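Local coordinates for protein putative oxidoreductase yhhX (Escherichia coli K-12, PDB 3F4L) that probably acts as an NADP-dependent oxidoreductase of the Gfo/Idh/MocA family, perhaps a scyllo-inositol dehydrogenase, and assembles with a second copy of itself, at residues D191-D196 with A212-G217; A171-G176 with E327-G332; D208-Q213 with A221-S226. All coordinates share one frame; numbering follows the deposited sequence.

Interaction 1. Residues D191-D196 with A212-G217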
ATOM      1  N   ASP A 191     -15.252   5.429   8.380  1.00 17.56           N
ATOM      2  CA  ASP A 191     -15.225   6.691   9.111  1.00 19.06           C
ATOM      3  C   ASP A 191     -14.556   7.765   8.254  1.00 18.39           C
ATOM      4  O   ASP A 191     -15.012   8.911   8.204  1.00 19.10           O
ATOM      5  CB  ASP A 191     -14.417   6.560  10.411  1.00 17.60           C
ATOM      6  CG  ASP A 191     -14.983   5.526  11.358  1.00 20.43           C
ATOM      7  OD1 ASP A 191     -16.225   5.460  11.491  1.00 21.85           O
ATOM      8  OD2 ASP A 191     -14.180   4.788  11.977  1.00 20.41           O
ATOM      9  N   HIS A 192     -13.458   7.381   7.607  1.00 16.39           N
ATOM     10  CA  HIS A 192     -12.679   8.291   6.775  1.00 18.75           C
ATOM     11  C   HIS A 192     -12.219   7.619   5.485  1.00 19.87           C
ATOM     12  O   HIS A 192     -12.152   6.390   5.392  1.00 20.31           O
ATOM     13  CB  HIS A 192     -11.414   8.736   7.507  1.00 16.39           C
ATOM     14  CG  HIS A 192     -11.620   9.054   8.954  1.00 19.62           C
ATOM     15  ND1 HIS A 192     -12.221  10.218   9.384  1.00 19.95           N
ATOM     16  CD2 HIS A 192     -11.289   8.364  10.073  1.00 17.42           C
ATOM     17  CE1 HIS A 192     -12.247  10.233  10.707  1.00 21.42           C
ATOM     18  NE2 HIS A 192     -11.688   9.120  11.148  1.00 20.26           N
ATOM     19  N   VAL A 193     -11.885   8.442   4.498  1.00 18.64           N
ATOM     20  CA  VAL A 193     -11.373   7.939   3.231  1.00 17.45           C
ATOM     21  C   VAL A 193     -10.211   8.804   2.769  1.00 15.79           C
ATOM     22  O   VAL A 193     -10.308  10.029   2.765  1.00 18.20           O
ATOM     23  CB  VAL A 193     -12.440   7.944   2.118  1.00 15.90           C
ATOM     24  CG1 VAL A 193     -11.818   7.440   0.818  1.00 16.87           C
ATOM     25  CG2 VAL A 193     -13.619   7.056   2.504  1.00 19.76           C
ATOM     26  N   ALA A 194      -9.101   8.168   2.408  1.00 16.57           N
ATOM     27  CA  ALA A 194      -7.933   8.881   1.893  1.00 15.55           C
ATOM     28  C   ALA A 194      -7.873   8.561   0.396  1.00 15.10           C
ATOM     29  O   ALA A 194      -7.918   7.386   0.012  1.00 15.26           O
ATOM     30  CB  ALA A 194      -6.646   8.394   2.576  1.00 12.57           C
ATOM     31  N   TYR A 195      -7.760   9.593  -0.435  1.00 14.07           N
ATOM     32  CA  TYR A 195      -7.711   9.429  -1.884  1.00 14.96           C
ATOM     33  C   TYR A 195      -6.375   9.810  -2.533  1.00 17.91           C
ATOM     34  O   TYR A 195      -5.721  10.773  -2.130  1.00 17.82           O
ATOM     35  CB  TYR A 195      -8.786  10.284  -2.576  1.00 14.13           C
ATOM     36  CG  TYR A 195     -10.218  10.136  -2.105  1.00 16.18           C
ATOM     37  CD1 TYR A 195     -10.742  10.977  -1.125  1.00 15.77           C
ATOM     38  CD2 TYR A 195     -11.071   9.198  -2.693  1.00 14.43           C
ATOM     39  CE1 TYR A 195     -12.080  10.895  -0.748  1.00 16.22           C
ATOM     40  CE2 TYR A 195     -12.408   9.105  -2.322  1.00 13.73           C
ATOM     41  CZ  TYR A 195     -12.907   9.957  -1.352  1.00 19.10           C
ATOM     42  OH  TYR A 195     -14.235   9.868  -0.985  1.00 20.56           O
ATOM     43  N   ASP A 196      -6.010   9.042  -3.554  1.00 17.93           N
ATOM     44  CA  ASP A 196      -4.825   9.257  -4.384  1.00 19.75           C
ATOM     45  C   ASP A 196      -5.321   8.857  -5.773  1.00 20.81           C
ATOM     46  O   ASP A 196      -5.458   7.669  -6.068  1.00 21.66           O
ATOM     47  CB  ASP A 196      -3.661   8.342  -3.980  1.00 19.41           C
ATOM     48  CG  ASP A 196      -2.600   8.234  -5.073  1.00 23.16           C
ATOM     49  OD1 ASP A 196      -2.316   9.260  -5.734  1.00 24.08           O
ATOM     50  OD2 ASP A 196      -2.040   7.128  -5.271  1.00 22.91           O
ATOM     51  N   ALA A 212      -7.597   4.043  -2.814  1.00 17.08           N
ATOM     52  CA  ALA A 212      -8.542   4.567  -1.849  1.00 17.96           C
ATOM     53  C   ALA A 212      -8.312   3.792  -0.567  1.00 18.08           C
ATOM     54  O   ALA A 212      -8.168   2.572  -0.587  1.00 18.70           O
ATOM     55  CB  ALA A 212      -9.970   4.374  -2.338  1.00 15.39           C
ATOM     56  N   GLN A 213      -8.253   4.514   0.542  1.00 17.56           N
ATOM     57  CA  GLN A 213      -8.041   3.901   1.842  1.00 17.70           C
ATOM     58  C   GLN A 213      -9.263   4.176   2.693  1.00 16.25           C
ATOM     59  O   GLN A 213      -9.584   5.331   2.982  1.00 18.29           O
ATOM     60  CB  GLN A 213      -6.792   4.481   2.501  1.00 19.71           C
ATOM     61  CG  GLN A 213      -5.538   4.267   1.662  1.00 24.31           C
ATOM     62  CD  GLN A 213      -4.258   4.638   2.385  1.00 28.01           C
ATOM     63  OE1 GLN A 213      -3.163   4.388   1.880  1.00 28.92           O
ATOM     64  NE2 GLN A 213      -4.384   5.234   3.567  1.00 25.64           N
ATOM     65  N   LEU A 214      -9.957   3.109   3.069  1.00 14.66           N
ATOM     66  CA  LEU A 214     -11.160   3.229   3.878  1.00 15.22           C
ATOM     67  C   LEU A 214     -10.840   2.844   5.311  1.00 15.22           C
ATOM     68  O   LEU A 214     -10.355   1.742   5.570  1.00 17.21           O
ATOM     69  CB  LEU A 214     -12.262   2.323   3.323  1.00 14.06           C
ATOM     70  CG  LEU A 214     -12.888   2.726   1.978  1.00 17.34           C
ATOM     71  CD1 LEU A 214     -11.835   2.723   0.878  1.00 18.87           C
ATOM     72  CD2 LEU A 214     -14.014   1.754   1.633  1.00 15.04           C
ATOM     73  N   PHE A 215     -11.116   3.748   6.245  1.00 13.24           N
ATOM     74  CA  PHE A 215     -10.827   3.475   7.643  1.00 15.32           C
ATOM     75  C   PHE A 215     -12.056   3.095   8.454  1.00 16.72           C
ATOM     76  O   PHE A 215     -13.079   3.763   8.396  1.00 17.22           O
ATOM     77  CB  PHE A 215     -10.153   4.692   8.283  1.00 14.98           C
ATOM     78  CG  PHE A 215      -8.886   5.111   7.600  1.00 13.01           C
ATOM     79  CD1 PHE A 215      -8.926   5.693   6.340  1.00 14.93           C
ATOM     80  CD2 PHE A 215      -7.652   4.927   8.215  1.00 16.40           C
ATOM     81  CE1 PHE A 215      -7.765   6.094   5.697  1.00 15.74           C
ATOM     82  CE2 PHE A 215      -6.479   5.321   7.583  1.00 18.97           C
ATOM     83  CZ  PHE A 215      -6.533   5.909   6.318  1.00 19.34           C
ATOM     84  N   TYR A 216     -11.949   1.999   9.198  1.00 19.60           N
ATOM     85  CA  TYR A 216     -13.033   1.545  10.067  1.00 20.48           C
ATOM     86  C   TYR A 216     -12.385   1.395  11.434  1.00 21.34           C
ATOM     87  O   TYR A 216     -11.843   0.343  11.769  1.00 21.14           O
ATOM     88  CB  TYR A 216     -13.600   0.199   9.601  1.00 19.97           C
ATOM     89  CG  TYR A 216     -14.161   0.203   8.196  1.00 17.12           C
ATOM     90  CD1 TYR A 216     -13.330   0.006   7.085  1.00 17.08           C
ATOM     91  CD2 TYR A 216     -15.528   0.372   7.973  1.00 15.54           C
ATOM     92  CE1 TYR A 216     -13.852  -0.026   5.788  1.00 12.99           C
ATOM     93  CE2 TYR A 216     -16.058   0.335   6.680  1.00 13.01           C
ATOM     94  CZ  TYR A 216     -15.212   0.133   5.593  1.00 16.56           C
ATOM     95  OH  TYR A 216     -15.739   0.065   4.313  1.00 13.22           O
ATOM     96  N   GLY A 217     -12.429   2.466  12.215  1.00 23.97           N
ATOM     97  CA  GLY A 217     -11.802   2.435  13.518  1.00 25.54           C
ATOM     98  C   GLY A 217     -10.316   2.276  13.279  1.00 25.13           C
ATOM     99  O   GLY A 217      -9.721   3.057  12.537  1.00 26.86           O
TER
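Strands 192-198 and 209-216 form an antiparallel beta hairpin in the C-terminal alpha/beta domain. Their short segments run at 169° to each other. Val193 pairs with Leu214 and Tyr195 with Ala212 as non-hydrogen-bonded pairs. Ala194 and Gln213 form a hydrogen-bonded pair, with Ala194 N to Gln213 O and Gln213 N to Ala194 O both 2.9 Å.

Among the side chains, Phe215 has the largest share of the contact. Its CG stands anti to the carbonyl carbon (chi1 -58°). CB lies near the plane of the His192 ring, at the ring's edge. CD1 comes to 3.4 Å from His192 O, which sits at the edge of the phenyl ring and in its plane. Farther out, CE1 packs against Ala194 CB at 4.0 Å. The ring thus lies edge-on along the first strand, on the face that carries His192, Ala194 and Gln213. Pro338 of the second subunit packs on both His192 and Phe215, so this face belongs to the dimer contact. The other face, with Val193, Tyr195, Ala212 and Leu214, meets helix 171-187 through Tyr195 and Ala212.

Just before the first strand, Asp191 N donates to Phe215 O at 2.7 Å, nearly along the C=O axis. The Asp191 carboxylate then turns to the residue that follows the second strand, where Gly217 N donates to OD2 at 2.9 Å from above the carboxylate plane.

Interaction 2. Residues A171-G176 with E327-G332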
ATOM      1  N   ALA A 171     -10.628   5.429 -14.145  1.00 15.22           N
ATOM      2  CA  ALA A 171     -10.488   4.115 -13.537  1.00 15.77           C
ATOM      3  C   ALA A 171     -11.146   3.993 -12.164  1.00 14.10           C
ATOM      4  O   ALA A 171     -11.635   2.918 -11.807  1.00 14.53           O
ATOM      5  CB  ALA A 171      -8.998   3.752 -13.432  1.00 12.82           C
ATOM      6  N   PHE A 172     -11.146   5.082 -11.397  1.00 12.41           N
ATOM      7  CA  PHE A 172     -11.750   5.068 -10.069  1.00 14.04           C
ATOM      8  C   PHE A 172     -13.242   4.748 -10.147  1.00 15.60           C
ATOM      9  O   PHE A 172     -13.731   3.860  -9.446  1.00 14.65           O
ATOM     10  CB  PHE A 172     -11.516   6.407  -9.360  1.00 15.36           C
ATOM     11  CG  PHE A 172     -11.849   6.378  -7.890  1.00 18.29           C
ATOM     12  CD1 PHE A 172     -11.582   5.246  -7.130  1.00 18.88           C
ATOM     13  CD2 PHE A 172     -12.395   7.490  -7.263  1.00 18.89           C
ATOM     14  CE1 PHE A 172     -11.853   5.223  -5.762  1.00 20.34           C
ATOM     15  CE2 PHE A 172     -12.668   7.477  -5.895  1.00 19.24           C
ATOM     16  CZ  PHE A 172     -12.396   6.346  -5.146  1.00 18.10           C
ATOM     17  N   TYR A 173     -13.968   5.448 -11.014  1.00 18.35           N
ATOM     18  CA  TYR A 173     -15.391   5.165 -11.177  1.00 20.85           C
ATOM     19  C   TYR A 173     -15.541   3.817 -11.875  1.00 21.82           C
ATOM     20  O   TYR A 173     -16.376   2.996 -11.499  1.00 24.33           O
ATOM     21  CB  TYR A 173     -16.078   6.241 -12.026  1.00 21.98           C
ATOM     22  CG  TYR A 173     -16.731   7.362 -11.235  1.00 23.22           C
ATOM     23  CD1 TYR A 173     -15.972   8.392 -10.665  1.00 24.12           C
ATOM     24  CD2 TYR A 173     -18.109   7.380 -11.046  1.00 25.24           C
ATOM     25  CE1 TYR A 173     -16.587   9.412  -9.921  1.00 25.76           C
ATOM     26  CE2 TYR A 173     -18.731   8.382 -10.311  1.00 24.96           C
ATOM     27  CZ  TYR A 173     -17.973   9.389  -9.751  1.00 25.55           C
ATOM     28  OH  TYR A 173     -18.612  10.349  -9.008  1.00 26.42           O
ATOM     29  N   GLY A 174     -14.709   3.595 -12.886  1.00 22.61           N
ATOM     30  CA  GLY A 174     -14.770   2.368 -13.665  1.00 22.84           C
ATOM     31  C   GLY A 174     -14.503   1.060 -12.942  1.00 23.51           C
ATOM     32  O   GLY A 174     -15.302   0.127 -13.032  1.00 25.31           O
ATOM     33  N   LEU A 175     -13.392   0.981 -12.222  1.00 22.00           N
ATOM     34  CA  LEU A 175     -13.041  -0.244 -11.509  1.00 19.88           C
ATOM     35  C   LEU A 175     -13.220  -0.154 -10.004  1.00 18.60           C
ATOM     36  O   LEU A 175     -13.515  -1.156  -9.336  1.00 14.97           O
ATOM     37  CB  LEU A 175     -11.594  -0.637 -11.813  1.00 22.37           C
ATOM     38  CG  LEU A 175     -11.378  -1.368 -13.136  1.00 25.13           C
ATOM     39  CD1 LEU A 175     -12.172  -2.666 -13.126  1.00 25.21           C
ATOM     40  CD2 LEU A 175     -11.819  -0.489 -14.288  1.00 26.78           C
ATOM     41  N   GLY A 176     -13.022   1.041  -9.470  1.00 15.54           N
ATOM     42  CA  GLY A 176     -13.163   1.234  -8.041  1.00 18.06           C
ATOM     43  C   GLY A 176     -14.549   0.881  -7.549  1.00 17.26           C
ATOM     44  O   GLY A 176     -14.715   0.414  -6.418  1.00 21.17           O
ATOM     45  N   GLU A 327     -21.166   7.847  -2.805  1.00 17.60           N
ATOM     46  CA  GLU A 327     -20.671   9.015  -2.080  1.00 20.13           C
ATOM     47  C   GLU A 327     -19.142   9.046  -2.061  1.00 19.09           C
ATOM     48  O   GLU A 327     -18.530  10.091  -2.301  1.00 18.73           O
ATOM     49  CB  GLU A 327     -21.208   9.012  -0.649  1.00 21.70           C
ATOM     50  CG  GLU A 327     -20.857  10.244   0.143  1.00 26.84           C
ATOM     51  CD  GLU A 327     -21.401  10.198   1.555  1.00 30.38           C
ATOM     52  OE1 GLU A 327     -22.594   9.875   1.730  1.00 31.82           O
ATOM     53  OE2 GLU A 327     -20.636  10.496   2.496  1.00 36.05           O
ATOM     54  N   ILE A 328     -18.530   7.897  -1.780  1.00 20.01           N
ATOM     55  CA  ILE A 328     -17.073   7.809  -1.743  1.00 18.12           C
ATOM     56  C   ILE A 328     -16.480   8.167  -3.110  1.00 19.42           C
ATOM     57  O   ILE A 328     -15.520   8.927  -3.197  1.00 17.66           O
ATOM     58  CB  ILE A 328     -16.607   6.391  -1.308  1.00 15.92           C
ATOM     59  CG1 ILE A 328     -16.967   6.168   0.176  1.00 16.69           C
ATOM     60  CG2 ILE A 328     -15.093   6.257  -1.498  1.00 13.49           C
ATOM     61  CD1 ILE A 328     -16.696   4.750   0.715  1.00 11.52           C
ATOM     62  N   LEU A 329     -17.059   7.633  -4.180  1.00 20.21           N
ATOM     63  CA  LEU A 329     -16.568   7.937  -5.516  1.00 21.52           C
ATOM     64  C   LEU A 329     -16.658   9.440  -5.813  1.00 22.67           C
ATOM     65  O   LEU A 329     -15.688  10.050  -6.280  1.00 22.92           O
ATOM     66  CB  LEU A 329     -17.364   7.143  -6.564  1.00 21.60           C
ATOM     67  CG  LEU A 329     -17.071   5.638  -6.604  1.00 20.26           C
ATOM     68  CD1 LEU A 329     -18.014   4.935  -7.568  1.00 18.55           C
ATOM     69  CD2 LEU A 329     -15.612   5.430  -7.029  1.00 22.82           C
ATOM     70  N   GLU A 330     -17.809  10.037  -5.522  1.00 22.78           N
ATOM     71  CA  GLU A 330     -18.013  11.465  -5.770  1.00 25.11           C
ATOM     72  C   GLU A 330     -17.044  12.342  -5.003  1.00 24.64           C
ATOM     73  O   GLU A 330     -16.424  13.238  -5.569  1.00 23.86           O
ATOM     74  CB  GLU A 330     -19.440  11.893  -5.396  1.00 28.57           C
ATOM     75  CG  GLU A 330     -20.554  11.200  -6.165  1.00 34.36           C
ATOM     76  CD  GLU A 330     -21.907  11.870  -5.956  1.00 38.70           C
ATOM     77  OE1 GLU A 330     -22.271  12.137  -4.786  1.00 38.81           O
ATOM     78  OE2 GLU A 330     -22.608  12.125  -6.963  1.00 40.41           O
ATOM     79  N   ARG A 331     -16.918  12.088  -3.705  1.00 24.80           N
ATOM     80  CA  ARG A 331     -16.042  12.887  -2.865  1.00 24.81           C
ATOM     81  C   ARG A 331     -14.557  12.725  -3.182  1.00 24.70           C
ATOM     82  O   ARG A 331     -13.722  13.446  -2.642  1.00 22.85           O
ATOM     83  CB  ARG A 331     -16.321  12.589  -1.388  1.00 25.80           C
ATOM     84  CG  ARG A 331     -17.756  12.947  -0.974  1.00 27.52           C
ATOM     85  CD  ARG A 331     -17.894  13.058   0.540  1.00 27.41           C
ATOM     86  NE  ARG A 331     -17.039  14.118   1.060  1.00 27.04           N
ATOM     87  CZ  ARG A 331     -16.871  14.384   2.351  1.00 29.88           C
ATOM     88  NH1 ARG A 331     -17.501  13.660   3.268  1.00 30.32           N
ATOM     89  NH2 ARG A 331     -16.071  15.378   2.724  1.00 29.18           N
ATOM     90  N   GLY A 332     -14.231  11.794  -4.069  1.00 24.93           N
ATOM     91  CA  GLY A 332     -12.842  11.609  -4.436  1.00 24.93           C
ATOM     92  C   GLY A 332     -12.407  12.770  -5.316  1.00 24.80           C
ATOM     93  O   GLY A 332     -11.220  13.069  -5.432  1.00 22.11           O
TER
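Leu329 of helix 319-331 inserts between two aromatic side chains of helix 171-187, and each ring turns a face to a different part of it. Both helices belong to the C-terminal alpha/beta domain, and Phe172 also packs on Tyr195 and Ala212 of its sheet. The short helical segments run nearly antiparallel, at 161°, with axes 10.3 Å apart. Phe172 has CG anti to the backbone N (chi1 -168°), which carries its ring toward the other helix. Leu329 CD2 sits over the centre of that ring, 3.6 Å from the centroid and 6° off the normal. This is a CH-pi contact. The same methyl also touches Phe172 O at 3.4 Å.

Tyr173 meets the leucine nearer its backbone. Leu329 CB lies over one ring face, offset toward the rim, 4.1 Å from the centroid. The phenol end continues to Glu330, with OH 3.5 Å from CG. Met180 also packs on Phe172 and Leu329. Replacing Phe172 by an alanine would remove the ring under Leu329 CD2 and would probably loosen the packing between the two helices.

No hydrogen bond crosses between the two segments. Their hold on each other therefore rests on dispersion and CH-pi contacts, and so on the fit of the leucine to the two rings.

Interaction 3. Residues D208-Q213 with A221-S226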
ATOM      1  N   ASP A 208      -6.185   6.955 -14.387  1.00 18.46           N
ATOM      2  CA  ASP A 208      -5.976   5.549 -14.731  1.00 20.43           C
ATOM      3  C   ASP A 208      -5.238   4.866 -13.590  1.00 20.43           C
ATOM      4  O   ASP A 208      -4.805   3.720 -13.704  1.00 20.66           O
ATOM      5  CB  ASP A 208      -5.142   5.416 -16.012  1.00 20.73           C
ATOM      6  CG  ASP A 208      -3.760   6.038 -15.881  1.00 23.53           C
ATOM      7  OD1 ASP A 208      -3.366   6.437 -14.761  1.00 21.13           O
ATOM      8  OD2 ASP A 208      -3.060   6.122 -16.911  1.00 20.61           O
ATOM      9  N   THR A 209      -5.110   5.589 -12.488  1.00 20.28           N
ATOM     10  CA  THR A 209      -4.397   5.106 -11.317  1.00 19.41           C
ATOM     11  C   THR A 209      -5.083   5.634 -10.065  1.00 18.99           C
ATOM     12  O   THR A 209      -5.403   6.820  -9.991  1.00 18.68           O
ATOM     13  CB  THR A 209      -2.958   5.642 -11.325  1.00 21.29           C
ATOM     14  OG1 THR A 209      -2.371   5.393 -12.607  1.00 18.35           O
ATOM     15  CG2 THR A 209      -2.123   4.984 -10.230  1.00 19.62           C
ATOM     16  N   PHE A 210      -5.318   4.764  -9.091  1.00 15.14           N
ATOM     17  CA  PHE A 210      -5.940   5.210  -7.861  1.00 15.92           C
ATOM     18  C   PHE A 210      -5.688   4.286  -6.693  1.00 15.02           C
ATOM     19  O   PHE A 210      -5.383   3.107  -6.862  1.00 14.89           O
ATOM     20  CB  PHE A 210      -7.457   5.390  -8.038  1.00 15.86           C
ATOM     21  CG  PHE A 210      -8.230   4.102  -8.143  1.00 14.18           C
ATOM     22  CD1 PHE A 210      -8.604   3.594  -9.381  1.00 15.36           C
ATOM     23  CD2 PHE A 210      -8.591   3.399  -7.000  1.00 17.78           C
ATOM     24  CE1 PHE A 210      -9.325   2.408  -9.479  1.00 16.80           C
ATOM     25  CE2 PHE A 210      -9.312   2.208  -7.088  1.00 15.97           C
ATOM     26  CZ  PHE A 210      -9.680   1.712  -8.325  1.00 17.75           C
ATOM     27  N   GLU A 211      -5.800   4.856  -5.501  1.00 15.95           N
ATOM     28  CA  GLU A 211      -5.668   4.110  -4.265  1.00 16.10           C
ATOM     29  C   GLU A 211      -6.604   4.787  -3.280  1.00 17.52           C
ATOM     30  O   GLU A 211      -6.454   5.970  -2.978  1.00 18.19           O
ATOM     31  CB  GLU A 211      -4.243   4.145  -3.708  1.00 21.00           C
ATOM     32  CG  GLU A 211      -4.120   3.319  -2.422  1.00 21.46           C
ATOM     33  CD  GLU A 211      -2.724   3.316  -1.826  1.00 29.30           C
ATOM     34  OE1 GLU A 211      -1.737   3.304  -2.597  1.00 31.17           O
ATOM     35  OE2 GLU A 211      -2.616   3.301  -0.577  1.00 30.68           O
ATOM     36  N   ALA A 212      -7.597   4.043  -2.814  1.00 17.08           N
ATOM     37  CA  ALA A 212      -8.542   4.567  -1.849  1.00 17.96           C
ATOM     38  C   ALA A 212      -8.312   3.792  -0.567  1.00 18.08           C
ATOM     39  O   ALA A 212      -8.168   2.572  -0.587  1.00 18.70           O
ATOM     40  CB  ALA A 212      -9.970   4.374  -2.338  1.00 15.39           C
ATOM     41  N   GLN A 213      -8.253   4.514   0.542  1.00 17.56           N
ATOM     42  CA  GLN A 213      -8.041   3.901   1.842  1.00 17.70           C
ATOM     43  C   GLN A 213      -9.263   4.176   2.693  1.00 16.25           C
ATOM     44  O   GLN A 213      -9.584   5.331   2.982  1.00 18.29           O
ATOM     45  CB  GLN A 213      -6.792   4.481   2.501  1.00 19.71           C
ATOM     46  CG  GLN A 213      -5.538   4.267   1.662  1.00 24.31           C
ATOM     47  CD  GLN A 213      -4.258   4.638   2.385  1.00 28.01           C
ATOM     48  OE1 GLN A 213      -3.163   4.388   1.880  1.00 28.92           O
ATOM     49  NE2 GLN A 213      -4.384   5.234   3.567  1.00 25.64           N
ATOM     50  N   ALA A 221      -8.619  -0.522   5.065  1.00 18.49           N
ATOM     51  CA  ALA A 221      -8.812  -1.326   3.868  1.00 18.66           C
ATOM     52  C   ALA A 221      -8.349  -0.493   2.679  1.00 19.37           C
ATOM     53  O   ALA A 221      -8.844   0.616   2.441  1.00 18.93           O
ATOM     54  CB  ALA A 221     -10.279  -1.694   3.705  1.00 17.95           C
ATOM     55  N   ILE A 222      -7.405  -1.044   1.930  1.00 19.68           N
ATOM     56  CA  ILE A 222      -6.835  -0.375   0.770  1.00 18.01           C
ATOM     57  C   ILE A 222      -7.316  -0.978  -0.552  1.00 18.46           C
ATOM     58  O   ILE A 222      -7.286  -2.192  -0.744  1.00 17.51           O
ATOM     59  CB  ILE A 222      -5.299  -0.452   0.838  1.00 18.55           C
ATOM     60  CG1 ILE A 222      -4.806   0.375   2.035  1.00 20.29           C
ATOM     61  CG2 ILE A 222      -4.685   0.037  -0.461  1.00 18.87           C
ATOM     62  CD1 ILE A 222      -3.305   0.269   2.290  1.00 22.42           C
ATOM     63  N   VAL A 223      -7.777  -0.121  -1.453  1.00 17.42           N
ATOM     64  CA  VAL A 223      -8.225  -0.568  -2.766  1.00 20.76           C
ATOM     65  C   VAL A 223      -7.429   0.239  -3.779  1.00 21.67           C
ATOM     66  O   VAL A 223      -7.429   1.469  -3.736  1.00 19.44           O
ATOM     67  CB  VAL A 223      -9.715  -0.286  -2.993  1.00 21.88           C
ATOM     68  CG1 VAL A 223     -10.066  -0.592  -4.411  1.00 24.31           C
ATOM     69  CG2 VAL A 223     -10.567  -1.118  -2.035  1.00 25.80           C
ATOM     70  N   LYS A 224      -6.749  -0.435  -4.695  1.00 21.72           N
ATOM     71  CA  LYS A 224      -5.969   0.304  -5.665  1.00 21.65           C
ATOM     72  C   LYS A 224      -5.789  -0.397  -6.994  1.00 20.91           C
ATOM     73  O   LYS A 224      -5.837  -1.626  -7.085  1.00 19.75           O
ATOM     74  CB  LYS A 224      -4.604   0.657  -5.069  1.00 23.10           C
ATOM     75  CG  LYS A 224      -3.815  -0.539  -4.574  1.00 26.67           C
ATOM     76  CD  LYS A 224      -2.604  -0.116  -3.747  1.00 27.61           C
ATOM     77  CE  LYS A 224      -1.562   0.604  -4.588  1.00 28.96           C
ATOM     78  NZ  LYS A 224      -0.397   1.034  -3.761  1.00 31.09           N
ATOM     79  N   THR A 225      -5.611   0.413  -8.032  1.00 21.85           N
ATOM     80  CA  THR A 225      -5.389  -0.102  -9.374  1.00 22.37           C
ATOM     81  C   THR A 225      -4.456   0.830 -10.121  1.00 20.89           C
ATOM     82  O   THR A 225      -4.389   2.028  -9.851  1.00 18.96           O
ATOM     83  CB  THR A 225      -6.686  -0.233 -10.220  1.00 24.23           C
ATOM     84  OG1 THR A 225      -6.915   0.979 -10.945  1.00 33.29           O
ATOM     85  CG2 THR A 225      -7.873  -0.558  -9.358  1.00 24.83           C
ATOM     86  N   SER A 226      -3.736   0.261 -11.072  1.00 19.14           N
ATOM     87  CA  SER A 226      -2.810   1.021 -11.889  1.00 19.18           C
ATOM     88  C   SER A 226      -2.694   0.254 -13.186  1.00 17.33           C
ATOM     89  O   SER A 226      -2.870  -0.964 -13.196  1.00 17.68           O
ATOM     90  CB  SER A 226      -1.440   1.098 -11.211  1.00 17.31           C
ATOM     91  OG  SER A 226      -0.474   1.664 -12.077  1.00 22.41           O
TER
HETATM   92  O   HOH W   1      -1.638   3.635 -14.385  1.00 25.06           O
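The Phe210 ring has Thr225 N over the centre of one face, 4.1 Å above the plane, while Val223 CG1 lies in plane at its edge. Its CG takes the crowded position between the backbone N and the carbonyl carbon (chi1 73°), which tips the ring over the neighbouring strand. There CZ presses on Thr225 CG2 at 3.1 Å, and CE1 lies 3.2 Å from Thr225 OG1. This is tight packing. Thr225 OG1 is buried here and has no polar partner in the model.

The Glu211 carboxylate is on the opposite face of the sheet. Glu211 and Lys224 run side by side in the same direction, and Lys224 NZ bonds OE1 at 2.9 Å from above the carboxylate plane. This salt bridge is shared across the dimer: Lys220 of the second subunit also pairs with Glu211 OE1, and Glu148 of that subunit with Lys224 NZ. Such neighbours would probably keep both groups charged.

The backbones form an antiparallel hairpin. Phe210 and Thr225 exchange two hydrogen bonds, as do Ala212 and Val223, with Ala212 N to Val223 O at 2.7 Å. At the strand start Asp208 and Thr209 both face Arg198, a classic beta bulge.

In the mixed sheet, strand 209-216 lies between 192-198 and 219-225, with 146-152 beyond the latter. Helix 171-187 covers the face of Ala212 and Val223.

Interactions 1 and 3 join three successive strands of one sheet and share Ala212 and Gln213 on the middle strand. Their centres are about 11 Å apart. Backbone bonds tie them further: Asp196 O lies 2.9 Å from Glu211 N, and Leu214 N lies 2.8 Å from Ala221 O, both probable hydrogen bonds. Interaction 2 places its helices against this sheet. Tyr195 OH reaches Ile328 O at 2.7 Å, a probable hydrogen bond to interaction 1. Toward interaction 3, Phe172 CD1 packs on Phe210 CD2 at 3.5 Å. The sheet face away from these helices meets the second subunit in interactions 1 and 3, so one sheet serves both the domain core and the dimer.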